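Side-chain contacts in serine protease inhibitor 2 (Anopheles gambiae, PDB 3PZF), which inhibits the serine proteases CLIPB9, CLIPB10 and CLIPB4, thereby preventing phenoloxidase activation and restraining melanization in the mosquito immune response: residues 122-127 against 316-321; 127-130 against 134-137. All blocks are in the same frame, centred on the assembly; numbering follows the deposited sequence.

From the N terminus, the chain runs through helix 45-58 and strand 105-115 before reaching helix 122-132, from which both contacts start. Interaction 2 comes first: a tight local closure in which the chain leaves the helix and at once enters strand 134-139. Interaction 1 closes far later, after 188 intervening residues, when the loop between helix 297-302 and strand 332-341 returns to the first turns of the same helix. The short closure lies wholly within the span of the long one, so the two nest rather than cross. They meet physically at Leu136, whose two methyl branches touch Tyr124 and Leu318, tying helix, strand and distant loop together.

Interaction 1 (122-127 against 316-321); sequences NKYQQI and PLLARG
Tyr124 and Leu318 illustrate how one aromatic ring can join a helix to a chain segment remote in sequence. In this serpin fold, helix 122-132 follows strand 105-115 of the central sheet, and the irregular segment 316-321 packs beside its first turns without a hydrogen bond between the two. The helix is already regular here: Asn122 O accepts from Gln126 N, fixing the turn that carries the tyrosine. Next in order comes Tyr124 itself, with its CA 5.6 Å from the CA of Leu318. Its CG lies anti to the backbone N (chi1 -172°), a setting that carries the ring off the helix and alongside the loop. Near the root of the side chain, Tyr124 CB approaches the backbone oxygen Leu317 O at 3.3 Å, and the same oxygen meets the ring obliquely. Farther out the contact becomes apolar. Leu318 CB stands 3.9 Å from the ring centroid and only 6° off the ring normal, a CH-pi contact squarely over one face. The leucine then continues across that face toward the hydroxyl end. At that end, Tyr124 OH is hydrogen-bonded to Leu54 O of helix 45-58, so the ring is held by a polar grip at its tip as well as by the leucine on its face. Phe112 of strand 105-115 touches both partners and places the pair against the sheet. Backbone hydrogen bonds of Leu317 with Ala58 and of Leu318 with Ile121 hold the loop in place. The closest side-chain approach between tyrosine and leucine is made by the methyl Leu318 CD1, 3.6 Å from Tyr124 CE2.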
loop_
_atom_site.group_PDB
_atom_site.type_symbol
_atom_site.label_atom_id
_atom_site.label_comp_id
_atom_site.label_asym_id
_atom_site.label_seq_id
_atom_site.Cartn_x
_atom_site.Cartn_y
_atom_site.Cartn_z
ATOM N N ASN A 122 24.751 13.570 -7.741
ATOM C CA ASN A 122 25.259 12.480 -6.929
ATOM C C ASN A 122 24.746 12.553 -5.504
ATOM O O ASN A 122 24.364 11.545 -4.928
ATOM C CB ASN A 122 26.790 12.467 -6.912
ATOM C CG ASN A 122 27.336 11.259 -6.184
ATOM O OD1 ASN A 122 27.256 10.127 -6.678
ATOM N ND2 ASN A 122 27.859 11.480 -4.985
ATOM N N LYS A 123 24.756 13.745 -4.928
ATOM C CA LYS A 123 24.260 13.882 -3.576
ATOM C C LYS A 123 22.799 13.384 -3.523
ATOM O O LYS A 123 22.377 12.791 -2.530
ATOM C CB LYS A 123 24.427 15.324 -3.104
ATOM C CG LYS A 123 25.915 15.691 -2.999
ATOM C CD LYS A 123 26.156 17.032 -2.365
ATOM C CE LYS A 123 27.679 17.337 -2.416
ATOM N NZ LYS A 123 27.969 18.742 -2.121
ATOM N N TYR A 124 22.046 13.552 -4.608
ATOM C CA TYR A 124 20.649 13.061 -4.616
ATOM C C TYR A 124 20.565 11.529 -4.605
ATOM O O TYR A 124 19.777 10.957 -3.860
ATOM C CB TYR A 124 19.851 13.604 -5.819
ATOM C CG TYR A 124 18.379 13.251 -5.693
ATOM C CD1 TYR A 124 17.524 14.045 -4.934
ATOM C CD2 TYR A 124 17.863 12.107 -6.280
ATOM C CE1 TYR A 124 16.175 13.713 -4.771
ATOM C CE2 TYR A 124 16.515 11.779 -6.134
ATOM C CZ TYR A 124 15.686 12.582 -5.370
ATOM O OH TYR A 124 14.365 12.253 -5.195
ATOM N N GLN A 125 21.353 10.849 -5.434
ATOM C CA GLN A 125 21.380 9.390 -5.389
ATOM C C GLN A 125 21.735 8.959 -3.958
ATOM O O GLN A 125 21.131 8.046 -3.415
ATOM C CB GLN A 125 22.370 8.820 -6.436
ATOM C CG GLN A 125 22.496 7.276 -6.428
ATOM C CD GLN A 125 21.639 6.559 -7.485
ATOM O OE1 GLN A 125 21.709 6.866 -8.685
ATOM N NE2 GLN A 125 20.872 5.571 -7.048
ATOM N N GLN A 126 22.682 9.649 -3.323
ATOM C CA GLN A 126 23.057 9.347 -1.934
ATOM C C GLN A 126 21.875 9.404 -0.956
ATOM O O GLN A 126 21.610 8.433 -0.235
ATOM C CB GLN A 126 24.156 10.311 -1.455
ATOM N N ILE A 127 21.183 10.541 -0.900
ATOM C CA ILE A 127 20.028 10.673 -0.002
ATOM C C ILE A 127 18.954 9.651 -0.339
ATOM O O ILE A 127 18.345 9.050 0.542
ATOM C CB ILE A 127 19.412 12.077 -0.091
ATOM C CG1 ILE A 127 20.409 13.126 0.416
ATOM C CG2 ILE A 127 18.152 12.165 0.753
ATOM C CD1 ILE A 127 21.027 12.763 1.712
ATOM N N PRO A 316 15.319 20.305 -9.676
ATOM C CA PRO A 316 16.710 20.795 -9.769
ATOM C C PRO A 316 17.703 20.131 -8.812
ATOM O O PRO A 316 18.919 20.249 -9.033
ATOM C CB PRO A 316 16.579 22.278 -9.417
ATOM C CG PRO A 316 15.327 22.341 -8.558
ATOM C CD PRO A 316 14.401 21.311 -9.124
ATOM N N LEU A 317 17.225 19.496 -7.741
ATOM C CA LEU A 317 18.147 18.839 -6.825
ATOM C C LEU A 317 18.354 17.362 -7.198
ATOM O O LEU A 317 19.226 16.692 -6.635
ATOM C CB LEU A 317 17.703 19.006 -5.348
ATOM C CG LEU A 317 17.481 20.442 -4.856
ATOM C CD1 LEU A 317 17.112 20.477 -3.361
ATOM C CD2 LEU A 317 18.720 21.327 -5.114
ATOM N N LEU A 318 17.581 16.863 -8.171
ATOM C CA LEU A 318 17.758 15.508 -8.692
ATOM C C LEU A 318 18.513 15.572 -10.017
ATOM O O LEU A 318 19.405 14.790 -10.245
ATOM C CB LEU A 318 16.400 14.809 -8.923
ATOM C CG LEU A 318 16.326 13.378 -9.476
ATOM C CD1 LEU A 318 14.926 12.756 -9.164
ATOM C CD2 LEU A 318 16.579 13.402 -11.006
ATOM N N ALA A 319 18.125 16.513 -10.871
ATOM C CA ALA A 319 18.669 16.631 -12.222
ATOM C C ALA A 319 19.512 17.883 -12.356
ATOM O O ALA A 319 19.042 18.993 -12.125
ATOM C CB ALA A 319 17.536 16.643 -13.252
ATOM N N ARG A 320 20.758 17.695 -12.770
ATOM C CA ARG A 320 21.705 18.780 -12.905
ATOM C C ARG A 320 21.246 19.750 -13.988
ATOM O O ARG A 320 21.072 19.370 -15.146
ATOM C CB ARG A 320 23.081 18.226 -13.258
ATOM C CG ARG A 320 24.162 19.302 -13.383
ATOM C CD ARG A 320 25.529 18.658 -13.399
ATOM N NE ARG A 320 25.736 17.786 -12.244
ATOM C CZ ARG A 320 26.388 18.144 -11.139
ATOM N NH1 ARG A 320 26.923 19.360 -11.029
ATOM N NH2 ARG A 320 26.521 17.269 -10.155
ATOM N N GLY A 321 21.069 21.006 -13.596
ATOM C CA GLY A 321 20.530 22.029 -14.467
ATOM C C GLY A 321 21.592 22.637 -15.366
ATOM O O GLY A 321 21.541 22.441 -16.584
#

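Interaction 2 (127-130 against 134-137); sequences IANT and AMLE
Ala128 and Ala134 are buried to nearly the same extent by the opposite segment, and the backbone link between them joins the last turns of helix 122-132 to the start of the strand. In that link Ala134 N donates to Ala128 O at 3.0 Å, nearly straight with an angle at the hydrogen of 170°. The donor does not lie on a lone pair of the carbonyl but stands above its plane, 51° out of it. Beside this bond the two methyls pack loosely, Ala128 CB lying 4.3 Å from Ala134 CB. The Ala128 methyl, CB, also meets Leu136 CD1, at 4.1 Å. Leu54 of helix 45-58 touches both alanines.

Helix 122-132 spans the connection between strands 105-115 and 134-139, which are parallel neighbours in the central sheet of the serpin fold, so the contact marks the passage from the helix back into that sheet. Met135 is already hydrogen-bonded through its backbone to Thr110 and Phe112.

Asn129, third in buried area, faces the carbonyl end of Ala134. Its CG lies beside the backbone N (chi1 -57°), which swings the amide toward the strand. As modelled, Asn129 OD1 sits only 2.6 Å from Ala134 O; because both are acceptors, the orientation of this amide is doubtful. The side chain of Met135 crosses that of the asparagine at about a right angle, with its CG 3.4 Å from the Asn129 atom modelled as OD1.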
loop_
_atom_site.group_PDB
_atom_site.type_symbol
_atom_site.label_atom_id
_atom_site.label_comp_id
_atom_site.label_asym_id
_atom_site.label_seq_id
_atom_site.Cartn_x
_atom_site.Cartn_y
_atom_site.Cartn_z
ATOM N N ILE A 127 21.183 10.541 -0.900
ATOM C CA ILE A 127 20.028 10.673 -0.002
ATOM C C ILE A 127 18.954 9.651 -0.339
ATOM O O ILE A 127 18.345 9.050 0.542
ATOM C CB ILE A 127 19.412 12.077 -0.091
ATOM C CG1 ILE A 127 20.409 13.126 0.416
ATOM C CG2 ILE A 127 18.152 12.165 0.753
ATOM C CD1 ILE A 127 21.027 12.763 1.712
ATOM N N ALA A 128 18.708 9.442 -1.619
ATOM C CA ALA A 128 17.633 8.544 -2.022
ATOM C C ALA A 128 17.901 7.132 -1.504
ATOM O O ALA A 128 17.015 6.512 -0.924
ATOM C CB ALA A 128 17.476 8.549 -3.537
ATOM N N ASN A 129 19.139 6.658 -1.679
ATOM C CA ASN A 129 19.551 5.328 -1.227
ATOM C C ASN A 129 19.533 5.206 0.299
ATOM O O ASN A 129 19.049 4.220 0.841
ATOM C CB ASN A 129 20.987 4.990 -1.699
ATOM C CG ASN A 129 21.175 5.071 -3.218
ATOM O OD1 ASN A 129 20.216 5.051 -3.988
ATOM N ND2 ASN A 129 22.437 5.137 -3.649
ATOM N N THR A 130 20.097 6.199 0.986
ATOM C CA THR A 130 20.317 6.107 2.434
ATOM C C THR A 130 19.023 6.223 3.234
ATOM O O THR A 130 18.744 5.378 4.091
ATOM C CB THR A 130 21.318 7.192 2.915
ATOM O OG1 THR A 130 22.609 6.916 2.352
ATOM C CG2 THR A 130 21.427 7.216 4.426
ATOM N N ALA A 134 15.648 4.131 -2.055
ATOM C CA ALA A 134 15.287 4.318 -3.460
ATOM C C ALA A 134 16.540 4.514 -4.313
ATOM O O ALA A 134 17.587 4.951 -3.811
ATOM C CB ALA A 134 14.387 5.536 -3.587
ATOM N N MET A 135 16.437 4.222 -5.609
ATOM C CA MET A 135 17.583 4.372 -6.502
ATOM C C MET A 135 17.169 5.073 -7.792
ATOM O O MET A 135 15.978 5.299 -8.022
ATOM C CB MET A 135 18.192 3.005 -6.807
ATOM C CG MET A 135 18.828 2.357 -5.588
ATOM S SD MET A 135 19.769 0.858 -5.949
ATOM C CE MET A 135 18.702 -0.396 -5.223
ATOM N N LEU A 136 18.170 5.447 -8.590
ATOM C CA LEU A 136 17.960 6.032 -9.901
ATOM C C LEU A 136 18.819 5.292 -10.908
ATOM O O LEU A 136 19.996 5.017 -10.660
ATOM C CB LEU A 136 18.334 7.519 -9.899
ATOM C CG LEU A 136 17.574 8.331 -8.840
ATOM C CD1 LEU A 136 18.393 8.487 -7.545
ATOM C CD2 LEU A 136 17.189 9.695 -9.378
ATOM N N GLU A 137 18.229 5.024 -12.059
ATOM C CA GLU A 137 18.899 4.300 -13.143
ATOM C C GLU A 137 18.675 5.015 -14.468
ATOM O O GLU A 137 17.600 5.550 -14.705
ATOM C CB GLU A 137 18.281 2.908 -13.198
ATOM C CG GLU A 137 18.950 1.917 -14.112
ATOM C CD GLU A 137 18.334 0.537 -13.954
ATOM O OE1 GLU A 137 18.208 -0.174 -14.967
ATOM O OE2 GLU A 137 17.970 0.176 -12.811
#